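Class I phosphodiesterase PDEB1 (Leishmania major, PDB 2R8Q) belongs to the class I cyclic nucleotide phosphodiesterase family, with an all-helical, metal-binding catalytic domain of the HD superfamily that holds 3-isobutyl-1-methylxanthine. Local coordinates at residues 18-21 with 22-25; 194-197 with 198-201; 111-114 with 115-119; 331-334 with 335-339. All coordinates share one frame; numbering follows the deposited sequence.

All four interactions are local turns of a chain that is almost two-thirds helix and has no strand. In chain order, interaction 1 starts helix 21-28, interaction 3 ends helix 102-118, interaction 2 starts helix 197-212 and interaction 4 lies near the beginning of helix 330-348. The two N-caps have centres 27 Å apart. Interactions 3 and 4, with centres 16 Å apart, touch: Trp331 and Cys332 pack on Thr114, Tyr115, Thr118 and Gly119. Interaction 4 lies across the chain's centre from both caps. Two helix starts are thus fixed at the surface, while two touching helices meet near the ligand, the Tyr115 side chain about 11 Å and that of Val336 about 10 Å from bound 3-isobutyl-1-methylxanthine.

Interaction 1. Residues 18-21 with 22-25; sequences AVTP and EERE
The Arg24 guanidinium has Thr20 O over one face, 3.9 Å above the plane at its centre, and Pro21 CA on that face too; Val19 O approaches obliquely. This flat group folds back over the start of helix 21-28, where Thr20 and Glu23 form a capping box. Thr20 is the N-cap: with chi1 at 65°, OG1 sits between its own backbone N and carbonyl carbon and accepts from Glu23 N at 3.2 Å. In return Glu23 OE2 receives Thr20 N at 2.9 Å, the nearly straight N-H coming from above the carboxylate plane. Glu23 OE2 also makes a salt bridge with Arg92 of helix 80-92, so the cap is tied to a neighbouring helix. A bend at chi3 (-70°) brings the Arg24 guanidinium back over the Thr20 carbonyl, and its NH1 hydrogen-bonds Asn85 of that same helix. Val19 packs there as well, on Leu88 and Gln89. Backbone bonds from Arg24 N to Thr20 O and from Glu25 N to Pro21 O, the latter 2.8 Å, begin the helical pattern. Across the turn NH1 of Arg24 reaches Val19 O at 3.1 Å, a weak bond with an N-H...O angle of 129°.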
loop_
_atom_site.group_PDB
_atom_site.type_symbol
_atom_site.label_atom_id
_atom_site.label_comp_id
_atom_site.label_asym_id
_atom_site.label_seq_id
_atom_site.Cartn_x
_atom_site.Cartn_y
_atom_site.Cartn_z
ATOM N N ALA A 18 12.879 -14.352 -8.399
ATOM C CA ALA A 18 12.343 -15.329 -9.333
ATOM C C ALA A 18 12.074 -16.692 -8.711
ATOM O O ALA A 18 12.694 -17.075 -7.714
ATOM C CB ALA A 18 13.295 -15.484 -10.516
ATOM N N VAL A 19 11.127 -17.409 -9.307
ATOM C CA VAL A 19 10.779 -18.755 -8.873
ATOM C C VAL A 19 11.766 -19.665 -9.595
ATOM O O VAL A 19 11.959 -19.540 -10.805
ATOM C CB VAL A 19 9.343 -19.123 -9.289
ATOM C CG1 VAL A 19 9.060 -20.585 -8.976
ATOM C CG2 VAL A 19 8.353 -18.228 -8.561
ATOM N N THR A 20 12.397 -20.569 -8.857
ATOM C CA THR A 20 13.379 -21.468 -9.451
ATOM C C THR A 20 12.741 -22.703 -10.064
ATOM O O THR A 20 11.613 -23.063 -9.736
ATOM C CB THR A 20 14.402 -21.940 -8.407
ATOM O OG1 THR A 20 13.736 -22.729 -7.413
ATOM C CG2 THR A 20 15.073 -20.745 -7.741
ATOM N N PRO A 21 13.458 -23.364 -10.985
ATOM C CA PRO A 21 12.924 -24.567 -11.621
ATOM C C PRO A 21 12.665 -25.638 -10.570
ATOM O O PRO A 21 11.687 -26.379 -10.652
ATOM C CB PRO A 21 14.038 -24.970 -12.582
ATOM C CG PRO A 21 14.624 -23.655 -12.972
ATOM C CD PRO A 21 14.700 -22.927 -11.650
ATOM N N GLU A 22 13.557 -25.713 -9.585
ATOM C CA GLU A 22 13.429 -26.689 -8.512
ATOM C C GLU A 22 12.114 -26.501 -7.760
ATOM O O GLU A 22 11.446 -27.475 -7.419
ATOM C CB GLU A 22 14.604 -26.569 -7.535
ATOM C CG GLU A 22 15.937 -27.079 -8.077
ATOM C CD GLU A 22 16.631 -26.104 -9.014
ATOM O OE1 GLU A 22 17.735 -26.441 -9.497
ATOM O OE2 GLU A 22 16.091 -25.006 -9.271
ATOM N N GLU A 23 11.747 -25.250 -7.498
ATOM C CA GLU A 23 10.499 -24.975 -6.788
ATOM C C GLU A 23 9.300 -25.440 -7.609
ATOM O O GLU A 23 8.340 -25.989 -7.067
ATOM C CB GLU A 23 10.369 -23.479 -6.481
ATOM C CG GLU A 23 11.473 -22.925 -5.594
ATOM C CD GLU A 23 11.331 -21.436 -5.344
ATOM O OE1 GLU A 23 10.458 -21.043 -4.540
ATOM O OE2 GLU A 23 12.087 -20.655 -5.958
ATOM N N ARG A 24 9.348 -25.217 -8.921
ATOM C CA ARG A 24 8.254 -25.644 -9.779
ATOM C C ARG A 24 8.231 -27.167 -9.846
ATOM O O ARG A 24 7.166 -27.783 -9.802
ATOM C CB ARG A 24 8.401 -25.050 -11.189
ATOM C CG ARG A 24 8.116 -23.551 -11.271
ATOM C CD ARG A 24 8.064 -23.062 -12.718
ATOM N NE ARG A 24 9.382 -23.069 -13.351
ATOM C CZ ARG A 24 10.248 -22.062 -13.285
ATOM N NH1 ARG A 24 9.936 -20.958 -12.621
ATOM N NH2 ARG A 24 11.438 -22.164 -13.869
ATOM N N GLU A 25 9.415 -27.768 -9.939
ATOM C CA GLU A 25 9.539 -29.219 -10.007
ATOM C C GLU A 25 8.965 -29.904 -8.773
ATOM O O GLU A 25 8.344 -30.960 -8.874
ATOM C CB GLU A 25 11.011 -29.602 -10.181
ATOM C CG GLU A 25 11.531 -29.386 -11.599
ATOM C CD GLU A 25 13.042 -29.239 -11.659
ATOM O OE1 GLU A 25 13.743 -29.920 -10.880
ATOM O OE2 GLU A 25 13.529 -28.448 -12.498
#

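Interaction 2. Residues 194-197 with 198-201; sequences GLSG and QDVA
Ser196 caps helix 197-212 by accepting from Asp199 N through its OG, at 3.2 Å and with an N-H...O angle of 163°. Ser196 is the N-cap, and its OG lies between the serine's own N and carbonyl carbon (chi1 65°), a torsion that turns the hydroxyl toward the Asp199 amide. Two backbone bonds continue the turn: Val200 N reaches Ser196 O at 2.8 Å, and Ala201 N reaches Gly197 O at 3.2 Å.

A second polar link runs through water. One water molecule accepts from Ser196 N at 2.7 Å and donates to Asp199 OD2 at 2.6 Å, bridging the backbone before the helix to the carboxylate three residues on. The side chain of Asp199 thus answers Ser196 N through water, where a direct bond would complete a capping box.

Apolar contact lies beside the cap. Leu195 CB meets Val200 CG2 at 3.5 Å, and CG2 also lies close to Leu195 O. Farther along the leucine, CD1 comes near Asp199 O. Leu195 and Asp199 both touch Leu128 of helix 127-139, and Ala201 packs on Asp156 of the second subunit.

The chemistry combines a hydroxyl cap, a water bridge and a hydrophobic touch in a single turn. A carboxylate at the helix N-terminus would be favoured by the helix dipole, consistent with Asp199 keeping its negative charge here.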
loop_
_atom_site.group_PDB
_atom_site.type_symbol
_atom_site.label_atom_id
_atom_site.label_comp_id
_atom_site.label_asym_id
_atom_site.label_seq_id
_atom_site.Cartn_x
_atom_site.Cartn_y
_atom_site.Cartn_z
ATOM N N GLY A 194 -2.184 -12.620 -21.181
ATOM C CA GLY A 194 -2.834 -12.830 -22.465
ATOM C C GLY A 194 -4.030 -11.941 -22.740
ATOM O O GLY A 194 -4.642 -12.029 -23.803
ATOM N N LEU A 195 -4.368 -11.077 -21.792
ATOM C CA LEU A 195 -5.511 -10.197 -21.964
ATOM C C LEU A 195 -5.178 -8.916 -22.719
ATOM O O LEU A 195 -4.051 -8.420 -22.670
ATOM C CB LEU A 195 -6.100 -9.836 -20.602
ATOM C CG LEU A 195 -6.558 -11.009 -19.738
ATOM C CD1 LEU A 195 -7.088 -10.469 -18.417
ATOM C CD2 LEU A 195 -7.630 -11.816 -20.471
ATOM N N SER A 196 -6.175 -8.390 -23.421
ATOM C CA SER A 196 -6.014 -7.147 -24.159
ATOM C C SER A 196 -5.913 -6.047 -23.107
ATOM O O SER A 196 -6.256 -6.265 -21.945
ATOM C CB SER A 196 -7.235 -6.899 -25.042
ATOM O OG SER A 196 -8.391 -6.695 -24.251
ATOM N N GLY A 197 -5.445 -4.871 -23.510
ATOM C CA GLY A 197 -5.320 -3.775 -22.566
ATOM C C GLY A 197 -6.632 -3.462 -21.874
ATOM O O GLY A 197 -6.663 -3.192 -20.669
ATOM N N GLN A 198 -7.719 -3.507 -22.636
ATOM C CA GLN A 198 -9.046 -3.223 -22.106
ATOM C C GLN A 198 -9.447 -4.270 -21.073
ATOM O O GLN A 198 -9.947 -3.939 -19.995
ATOM C CB GLN A 198 -10.067 -3.202 -23.244
ATOM C CG GLN A 198 -11.478 -2.845 -22.813
ATOM C CD GLN A 198 -12.447 -2.821 -23.979
ATOM O OE1 GLN A 198 -12.242 -2.097 -24.955
ATOM N NE2 GLN A 198 -13.508 -3.615 -23.886
ATOM N N ASP A 199 -9.231 -5.538 -21.403
ATOM C CA ASP A 199 -9.582 -6.604 -20.476
ATOM C C ASP A 199 -8.678 -6.634 -19.251
ATOM O O ASP A 199 -9.107 -7.054 -18.179
ATOM C CB ASP A 199 -9.560 -7.965 -21.178
ATOM C CG ASP A 199 -10.716 -8.134 -22.140
ATOM O OD1 ASP A 199 -11.765 -7.490 -21.922
ATOM O OD2 ASP A 199 -10.583 -8.914 -23.105
ATOM N N VAL A 200 -7.433 -6.187 -19.398
ATOM C CA VAL A 200 -6.519 -6.172 -18.257
ATOM C C VAL A 200 -7.026 -5.173 -17.222
ATOM O O VAL A 200 -7.063 -5.469 -16.030
ATOM C CB VAL A 200 -5.076 -5.783 -18.671
ATOM C CG1 VAL A 200 -4.219 -5.562 -17.431
ATOM C CG2 VAL A 200 -4.465 -6.886 -19.519
ATOM N N ALA A 201 -7.426 -3.991 -17.679
ATOM C CA ALA A 201 -7.937 -2.976 -16.763
ATOM C C ALA A 201 -9.215 -3.481 -16.101
ATOM O O ALA A 201 -9.444 -3.257 -14.909
ATOM C CB ALA A 201 -8.211 -1.683 -17.518
HETATM O O HOH W 1 -8.338 -10.003 -23.945
#

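Interaction 3. Residues 111-114 with 115-119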
loop_
_atom_site.group_PDB
_atom_site.type_symbol
_atom_site.label_atom_id
_atom_site.label_comp_id
_atom_site.label_asym_id
_atom_site.label_seq_id
_atom_site.Cartn_x
_atom_site.Cartn_y
_atom_site.Cartn_z
ATOM N N THR A 111 -13.231 -23.861 -3.368
ATOM C CA THR A 111 -14.634 -23.703 -3.009
ATOM C C THR A 111 -15.369 -22.866 -4.058
ATOM O O THR A 111 -16.495 -23.189 -4.450
ATOM C CB THR A 111 -14.766 -23.035 -1.629
ATOM O OG1 THR A 111 -14.153 -23.868 -0.637
ATOM C CG2 THR A 111 -16.226 -22.819 -1.273
ATOM N N LEU A 112 -14.735 -21.794 -4.523
ATOM C CA LEU A 112 -15.364 -20.954 -5.532
ATOM C C LEU A 112 -15.583 -21.743 -6.816
ATOM O O LEU A 112 -16.577 -21.537 -7.511
ATOM C CB LEU A 112 -14.513 -19.712 -5.809
ATOM C CG LEU A 112 -14.550 -18.675 -4.684
ATOM C CD1 LEU A 112 -13.568 -17.555 -4.985
ATOM C CD2 LEU A 112 -15.962 -18.126 -4.542
ATOM N N HIS A 113 -14.659 -22.645 -7.134
ATOM C CA HIS A 113 -14.820 -23.450 -8.334
ATOM C C HIS A 113 -16.105 -24.259 -8.166
ATOM O O HIS A 113 -16.914 -24.333 -9.089
ATOM C CB HIS A 113 -13.617 -24.378 -8.537
ATOM C CG HIS A 113 -13.663 -25.161 -9.814
ATOM N ND1 HIS A 113 -14.506 -26.235 -9.999
ATOM C CD2 HIS A 113 -12.973 -25.021 -10.971
ATOM C CE1 HIS A 113 -14.333 -26.725 -11.214
ATOM N NE2 HIS A 113 -13.407 -26.006 -11.826
ATOM N N THR A 114 -16.318 -24.838 -6.984
ATOM C CA THR A 114 -17.535 -25.621 -6.786
ATOM C C THR A 114 -18.796 -24.763 -6.889
ATOM O O THR A 114 -19.828 -25.232 -7.359
ATOM C CB THR A 114 -17.548 -26.390 -5.429
ATOM O OG1 THR A 114 -17.713 -25.476 -4.338
ATOM C CG2 THR A 114 -16.262 -27.176 -5.254
ATOM N N TYR A 115 -18.719 -23.503 -6.470
ATOM C CA TYR A 115 -19.887 -22.633 -6.553
ATOM C C TYR A 115 -20.190 -22.286 -8.003
ATOM O O TYR A 115 -21.350 -22.259 -8.420
ATOM C CB TYR A 115 -19.659 -21.335 -5.771
ATOM C CG TYR A 115 -19.592 -21.490 -4.267
ATOM C CD1 TYR A 115 -19.246 -20.409 -3.459
ATOM C CD2 TYR A 115 -19.884 -22.709 -3.646
ATOM C CE1 TYR A 115 -19.189 -20.528 -2.078
ATOM C CE2 TYR A 115 -19.828 -22.838 -2.256
ATOM C CZ TYR A 115 -19.479 -21.740 -1.481
ATOM O OH TYR A 115 -19.404 -21.854 -0.111
ATOM N N LEU A 116 -19.138 -22.016 -8.767
ATOM C CA LEU A 116 -19.277 -21.654 -10.170
ATOM C C LEU A 116 -19.756 -22.791 -11.057
ATOM O O LEU A 116 -20.647 -22.613 -11.888
ATOM C CB LEU A 116 -17.940 -21.153 -10.718
ATOM C CG LEU A 116 -17.444 -19.795 -10.214
ATOM C CD1 LEU A 116 -16.017 -19.575 -10.702
ATOM C CD2 LEU A 116 -18.373 -18.689 -10.710
ATOM N N TYR A 117 -19.178 -23.970 -10.875
ATOM C CA TYR A 117 -19.533 -25.076 -11.744
ATOM C C TYR A 117 -20.476 -26.130 -11.180
ATOM O O TYR A 117 -21.384 -26.576 -11.878
ATOM C CB TYR A 117 -18.235 -25.659 -12.306
ATOM C CG TYR A 117 -17.460 -24.572 -13.033
ATOM C CD1 TYR A 117 -16.282 -24.036 -12.503
ATOM C CD2 TYR A 117 -17.977 -23.994 -14.196
ATOM C CE1 TYR A 117 -15.646 -22.946 -13.115
ATOM C CE2 TYR A 117 -17.350 -22.910 -14.809
ATOM C CZ TYR A 117 -16.190 -22.390 -14.265
ATOM O OH TYR A 117 -15.598 -21.299 -14.866
ATOM N N THR A 118 -20.295 -26.525 -9.927
ATOM C CA THR A 118 -21.215 -27.492 -9.342
ATOM C C THR A 118 -22.473 -26.717 -8.952
ATOM O O THR A 118 -23.596 -27.191 -9.141
ATOM C CB THR A 118 -20.612 -28.167 -8.090
ATOM O OG1 THR A 118 -19.430 -28.885 -8.461
ATOM C CG2 THR A 118 -21.611 -29.138 -7.467
ATOM N N GLY A 119 -22.268 -25.508 -8.430
ATOM C CA GLY A 119 -23.371 -24.657 -8.013
ATOM C C GLY A 119 -24.001 -23.847 -9.136
ATOM O O GLY A 119 -24.977 -23.125 -8.915
HETATM O O HOH W 2 -16.967 -27.659 -9.452
#
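Thr111 O is gripped twice: by Thr114 OG1 at 2.6 Å and by Tyr115 N at 3.0 Å, the amide lying in the carbonyl plane and the hydroxyl tilted 15° from it. Thr114 reaches back because its OG1 stands between its own N and carbonyl carbon (chi1 71°). These bonds belong to the last turns of helix 102-118, which widen into a pi-type turn. There Thr114 O accepts from Gly119 N at 2.7 Å, while its bond from Thr118 N is weak.

Two aromatic rings rest on residues four positions earlier. The Tyr117 edge is directed at the face of the His113 imidazole in an edge-to-face pair, with centroids 4.8 Å apart and planes at 55°; CD1 is the atom over the imidazole centre. At the edge of that imidazole, in its plane, a water joins His113 ND1 to Thr118 OG1, with 2.9 Å to each. Tyr115 instead lies alongside Thr111, whose CG2 makes a CH-pi contact over the phenol face, 3.9 Å from the ring centroid. Thr111 OG1 is held by Asp107 O and Lys260 NZ.

Leu112 CD2 touches Tyr115 CD1 from an oblique direction. Leu112, on the helix that carries the zinc ligand His104, packs on Leu133, Leu134 and Ala137 of helix 127-139. Tyr115 and Leu116 lean on Ala252 and Leu249 of helix 239-254, while Thr114, Tyr115 and Thr118 meet Trp331 of helix 330-348.

Interaction 4. Residues 331-334 with 335-339; sequences WCVD and TVNSN
Thr335 and Trp331 meet through one carbonyl: Trp331 O takes Thr335 OG1 at 2.8 Å and Thr335 N at 2.9 Å, the two donors coming from opposite faces of its plane. The hydroxyl gets there because OG1 is anti to the carbonyl carbon of Thr335 (chi1 -54°), which turns it back toward the preceding turn. This is the familiar helical bond of a threonine to the carbonyl four residues before it, and it leaves the threonine's polar end bound within its own helix. OG1 also lies at the edge of the indole, near its plane.

Asp334 forms the next step of the spiral. Its carbonyl oxygen accepts from Ser338 N at 3.1 Å, while its carboxylate turns back along the helix, where OD1 bonds Gln330.

Val333 runs side by side with Asn337, both side chains pointing the same way. Its CG1 packs against Asn337 ND2 at 3.3 Å, and Val333 O receives the Asn337 backbone N at 3.1 Å. The amide nitrogen ND2 is close to that same oxygen but badly angled for a bond; Asn337 OD1 is held by Arg319. Val336 CG1 also crowds Val333 O, at 3.1 Å.

Val333 packs on Arg319 and Val322 of helix 302-324, which carries the pocket residues Gln306 and Phe309. Val336, about 10 Å by its side chain from bound 3-isobutyl-1-methylxanthine, touches Ile310 there. Asn339 reaches Phe262 and Ser265 of helix 262-285. Cys332 sits between Phe318 of helix 302-324 and Tyr115 of helix 102-118.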
loop_
_atom_site.group_PDB
_atom_site.type_symbol
_atom_site.label_atom_id
_atom_site.label_comp_id
_atom_site.label_asym_id
_atom_site.label_seq_id
_atom_site.Cartn_x
_atom_site.Cartn_y
_atom_site.Cartn_z
ATOM N N TRP A 331 -26.996 -27.048 -1.437
ATOM C CA TRP A 331 -26.251 -27.920 -0.535
ATOM C C TRP A 331 -25.541 -27.130 0.567
ATOM O O TRP A 331 -25.328 -27.641 1.661
ATOM C CB TRP A 331 -25.246 -28.775 -1.324
ATOM C CG TRP A 331 -23.898 -28.146 -1.538
ATOM C CD1 TRP A 331 -22.877 -28.062 -0.631
ATOM C CD2 TRP A 331 -23.428 -27.503 -2.729
ATOM N NE1 TRP A 331 -21.804 -27.408 -1.183
ATOM C CE2 TRP A 331 -22.115 -27.053 -2.470
ATOM C CE3 TRP A 331 -23.990 -27.262 -3.990
ATOM C CZ2 TRP A 331 -21.351 -26.375 -3.427
ATOM C CZ3 TRP A 331 -23.231 -26.587 -4.944
ATOM C CH2 TRP A 331 -21.924 -26.152 -4.652
ATOM N N CYS A 332 -25.183 -25.881 0.277
ATOM C CA CYS A 332 -24.507 -25.042 1.264
ATOM C C CYS A 332 -25.443 -24.781 2.434
ATOM O O CYS A 332 -25.042 -24.860 3.593
ATOM C CB CYS A 332 -24.102 -23.704 0.650
ATOM S SG CYS A 332 -22.926 -23.829 -0.701
ATOM N N VAL A 333 -26.692 -24.459 2.114
ATOM C CA VAL A 333 -27.699 -24.191 3.132
ATOM C C VAL A 333 -28.040 -25.466 3.898
ATOM O O VAL A 333 -28.137 -25.451 5.123
ATOM C CB VAL A 333 -28.990 -23.619 2.503
ATOM C CG1 VAL A 333 -30.094 -23.543 3.549
ATOM C CG2 VAL A 333 -28.718 -22.238 1.928
ATOM N N ASP A 334 -28.219 -26.567 3.174
ATOM C CA ASP A 334 -28.548 -27.832 3.819
ATOM C C ASP A 334 -27.455 -28.261 4.785
ATOM O O ASP A 334 -27.740 -28.775 5.863
ATOM C CB ASP A 334 -28.756 -28.938 2.783
ATOM C CG ASP A 334 -29.897 -28.643 1.837
ATOM O OD1 ASP A 334 -30.839 -27.937 2.246
ATOM O OD2 ASP A 334 -29.859 -29.132 0.688
ATOM N N THR A 335 -26.200 -28.042 4.403
ATOM C CA THR A 335 -25.091 -28.443 5.252
ATOM C C THR A 335 -24.878 -27.524 6.452
ATOM O O THR A 335 -24.542 -27.990 7.538
ATOM C CB THR A 335 -23.783 -28.539 4.448
ATOM O OG1 THR A 335 -23.978 -29.411 3.328
ATOM C CG2 THR A 335 -22.668 -29.104 5.314
ATOM N N VAL A 336 -25.067 -26.222 6.270
ATOM C CA VAL A 336 -24.886 -25.322 7.398
ATOM C C VAL A 336 -25.971 -25.618 8.435
ATOM O O VAL A 336 -25.726 -25.540 9.637
ATOM C CB VAL A 336 -24.944 -23.827 6.976
ATOM C CG1 VAL A 336 -26.349 -23.439 6.563
ATOM C CG2 VAL A 336 -24.455 -22.951 8.124
ATOM N N ASN A 337 -27.165 -25.977 7.966
ATOM C CA ASN A 337 -28.258 -26.287 8.881
ATOM C C ASN A 337 -27.989 -27.589 9.626
ATOM O O ASN A 337 -28.228 -27.678 10.831
ATOM C CB ASN A 337 -29.591 -26.393 8.132
ATOM C CG ASN A 337 -30.050 -25.063 7.560
ATOM O OD1 ASN A 337 -29.855 -24.013 8.171
ATOM N ND2 ASN A 337 -30.681 -25.106 6.394
ATOM N N SER A 338 -27.499 -28.600 8.911
ATOM C CA SER A 338 -27.199 -29.879 9.544
ATOM C C SER A 338 -26.004 -29.724 10.484
ATOM O O SER A 338 -25.906 -30.422 11.492
ATOM C CB SER A 338 -26.919 -30.963 8.491
ATOM O OG SER A 338 -25.832 -30.622 7.653
ATOM N N ASN A 339 -25.095 -28.808 10.159
ATOM C CA ASN A 339 -23.943 -28.581 11.021
ATOM C C ASN A 339 -24.380 -27.903 12.316
ATOM O O ASN A 339 -23.906 -28.258 13.392
ATOM C CB ASN A 339 -22.879 -27.719 10.323
ATOM C CG ASN A 339 -22.042 -28.509 9.333
ATOM O OD1 ASN A 339 -21.984 -29.735 9.393
ATOM N ND2 ASN A 339 -21.371 -27.804 8.427
#